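PDB 5NGN: lybatide 2 from Lycium barbarum, which is of unknown function but belongs to the lybatides, cystine-rich wolfberry peptides with a cystine-stapled helical scaffold. Local coordinates for residues S4-N9 and C25-C30. Residues are numbered along the deposited sequence; the frame is centred on the assembly and turned at random.
Sequences SEYCSN and CCINIC
A single hydrogen bond joins loop S4-N9 to the C-terminal turn, C25-C30, of helix 19-30. With CG in the crowded position between backbone N and carbonyl carbon (chi1 68°), N9 ND2 donates to C30 O at 3.1 Å, almost straight at 169°; the acceptor lies close to the N9 amide plane, whereas the donor stands well above the C30 carbonyl plane. An alanine at N9 would remove this donor and would probably loosen the loop's hold on the helix end. Sulfur and apolar contacts make up the rest. C7 SG, anti to its own carbonyl carbon (chi1 -57°), points between two helix cysteines, 3.5 Å from C26 O and 4.0 Å from C30 SG. The Y6 ring sets its CD2 corner 3.6 Å from C26 CB, and C26 SG lies at the ring edge, 5.3 Å from the centroid, a sulfur-aromatic contact. C25 O accepts from both I29 N and C30 N, the latter closing the pi-type turn. Y6 OH is hydrogen-bonded to T23 OG1, just before C25-C30 on the same helix. Disulfides C3-C26, C11-C30 and C14-C25 tie the preceding loops to helix 19-30, the chain's one helix, and C7-C31 to the residue just after it, completing the cystine-stapled scaffold.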
loop_
_atom_site.group_PDB
_atom_site.type_symbol
_atom_site.label_atom_id
_atom_site.label_comp_id
_atom_site.label_asym_id
_atom_site.label_seq_id
_atom_site.Cartn_x
_atom_site.Cartn_y
_atom_site.Cartn_z
ATOM N N SER A 4 -1.519 -3.843 4.481
ATOM C CA SER A 4 -1.225 -4.867 5.451
ATOM C C SER A 4 -0.277 -5.976 4.932
ATOM O O SER A 4 0.385 -6.636 5.740
ATOM C CB SER A 4 -2.535 -5.491 5.961
ATOM O OG SER A 4 -3.273 -6.073 4.906
ATOM N N GLU A 5 -0.306 -6.190 3.626
ATOM C CA GLU A 5 0.645 -7.165 3.028
ATOM C C GLU A 5 2.077 -6.798 3.183
ATOM O O GLU A 5 2.899 -7.703 3.102
ATOM C CB GLU A 5 0.314 -7.416 1.528
ATOM C CG GLU A 5 -1.138 -7.856 1.324
ATOM C CD GLU A 5 -2.115 -6.710 1.127
ATOM O OE1 GLU A 5 -1.875 -5.584 1.521
ATOM O OE2 GLU A 5 -3.236 -7.001 0.555
ATOM N N TYR A 6 2.365 -5.512 3.341
ATOM C CA TYR A 6 3.715 -5.022 3.185
ATOM C C TYR A 6 4.253 -4.179 4.305
ATOM O O TYR A 6 5.456 -3.955 4.385
ATOM C CB TYR A 6 3.785 -4.200 1.958
ATOM C CG TYR A 6 3.282 -4.817 0.713
ATOM C CD1 TYR A 6 3.849 -6.021 0.229
ATOM C CD2 TYR A 6 2.244 -4.277 0.001
ATOM C CE1 TYR A 6 3.394 -6.581 -0.942
ATOM C CE2 TYR A 6 1.755 -4.854 -1.162
ATOM C CZ TYR A 6 2.379 -5.972 -1.679
ATOM O OH TYR A 6 1.942 -6.513 -2.829
ATOM N N CYS A 7 3.374 -3.662 5.206
ATOM C CA CYS A 7 3.681 -2.611 6.147
ATOM C C CYS A 7 3.049 -2.923 7.482
ATOM O O CYS A 7 2.014 -3.557 7.526
ATOM C CB CYS A 7 3.093 -1.260 5.648
ATOM S SG CYS A 7 3.558 -0.640 4.052
ATOM N N SER A 8 3.623 -2.366 8.539
ATOM C CA SER A 8 2.910 -2.368 9.823
ATOM C C SER A 8 1.991 -1.180 9.960
ATOM O O SER A 8 0.948 -1.260 10.645
ATOM C CB SER A 8 3.903 -2.473 10.988
ATOM O OG SER A 8 4.690 -1.318 10.989
ATOM N N ASN A 9 2.279 -0.090 9.305
ATOM C CA ASN A 9 1.322 1.003 9.301
ATOM C C ASN A 9 0.312 0.816 8.182
ATOM O O ASN A 9 0.410 -0.094 7.407
ATOM C CB ASN A 9 1.956 2.313 9.339
ATOM C CG ASN A 9 2.688 2.596 8.069
ATOM O OD1 ASN A 9 3.521 1.799 7.641
ATOM N ND2 ASN A 9 2.383 3.692 7.461
ATOM N N CYS A 25 2.355 1.999 -4.193
ATOM C CA CYS A 25 1.828 2.889 -3.184
ATOM C C CYS A 25 2.296 2.445 -1.828
ATOM O O CYS A 25 2.736 3.235 -1.004
ATOM C CB CYS A 25 0.328 2.903 -3.307
ATOM S SG CYS A 25 -0.570 4.109 -2.291
ATOM N N CYS A 26 2.167 1.192 -1.528
ATOM C CA CYS A 26 2.498 0.711 -0.193
ATOM C C CYS A 26 3.963 0.805 0.129
ATOM O O CYS A 26 4.320 1.265 1.196
ATOM C CB CYS A 26 2.007 -0.711 -0.005
ATOM S SG CYS A 26 0.170 -0.827 -0.028
ATOM N N ILE A 27 4.812 0.348 -0.777
ATOM C CA ILE A 27 6.229 0.268 -0.365
ATOM C C ILE A 27 6.994 1.583 -0.537
ATOM O O ILE A 27 7.996 1.783 0.156
ATOM C CB ILE A 27 7.007 -0.882 -0.999
ATOM C CG1 ILE A 27 7.270 -0.588 -2.482
ATOM C CG2 ILE A 27 6.268 -2.197 -0.764
ATOM C CD1 ILE A 27 8.134 -1.669 -3.152
ATOM N N ASN A 28 6.505 2.457 -1.395
ATOM C CA ASN A 28 7.190 3.779 -1.594
ATOM C C ASN A 28 6.543 4.947 -0.923
ATOM O O ASN A 28 7.175 5.967 -0.698
ATOM C CB ASN A 28 7.344 4.086 -3.079
ATOM C CG ASN A 28 8.175 3.061 -3.833
ATOM O OD1 ASN A 28 7.918 2.807 -5.040
ATOM N ND2 ASN A 28 9.141 2.501 -3.152
ATOM N N ILE A 29 5.248 4.855 -0.629
ATOM C CA ILE A 29 4.504 5.948 -0.051
ATOM C C ILE A 29 4.051 5.591 1.355
ATOM O O ILE A 29 4.245 6.368 2.293
ATOM C CB ILE A 29 3.377 6.425 -0.971
ATOM C CG1 ILE A 29 3.910 6.795 -2.370
ATOM C CG2 ILE A 29 2.520 7.512 -0.280
ATOM C CD1 ILE A 29 2.879 7.042 -3.391
ATOM N N CYS A 30 3.422 4.418 1.563
ATOM C CA CYS A 30 2.968 4.098 2.915
ATOM C C CYS A 30 4.075 3.765 3.889
ATOM O O CYS A 30 4.119 4.347 5.003
ATOM C CB CYS A 30 2.022 2.878 2.836
ATOM S SG CYS A 30 1.164 2.567 4.381
#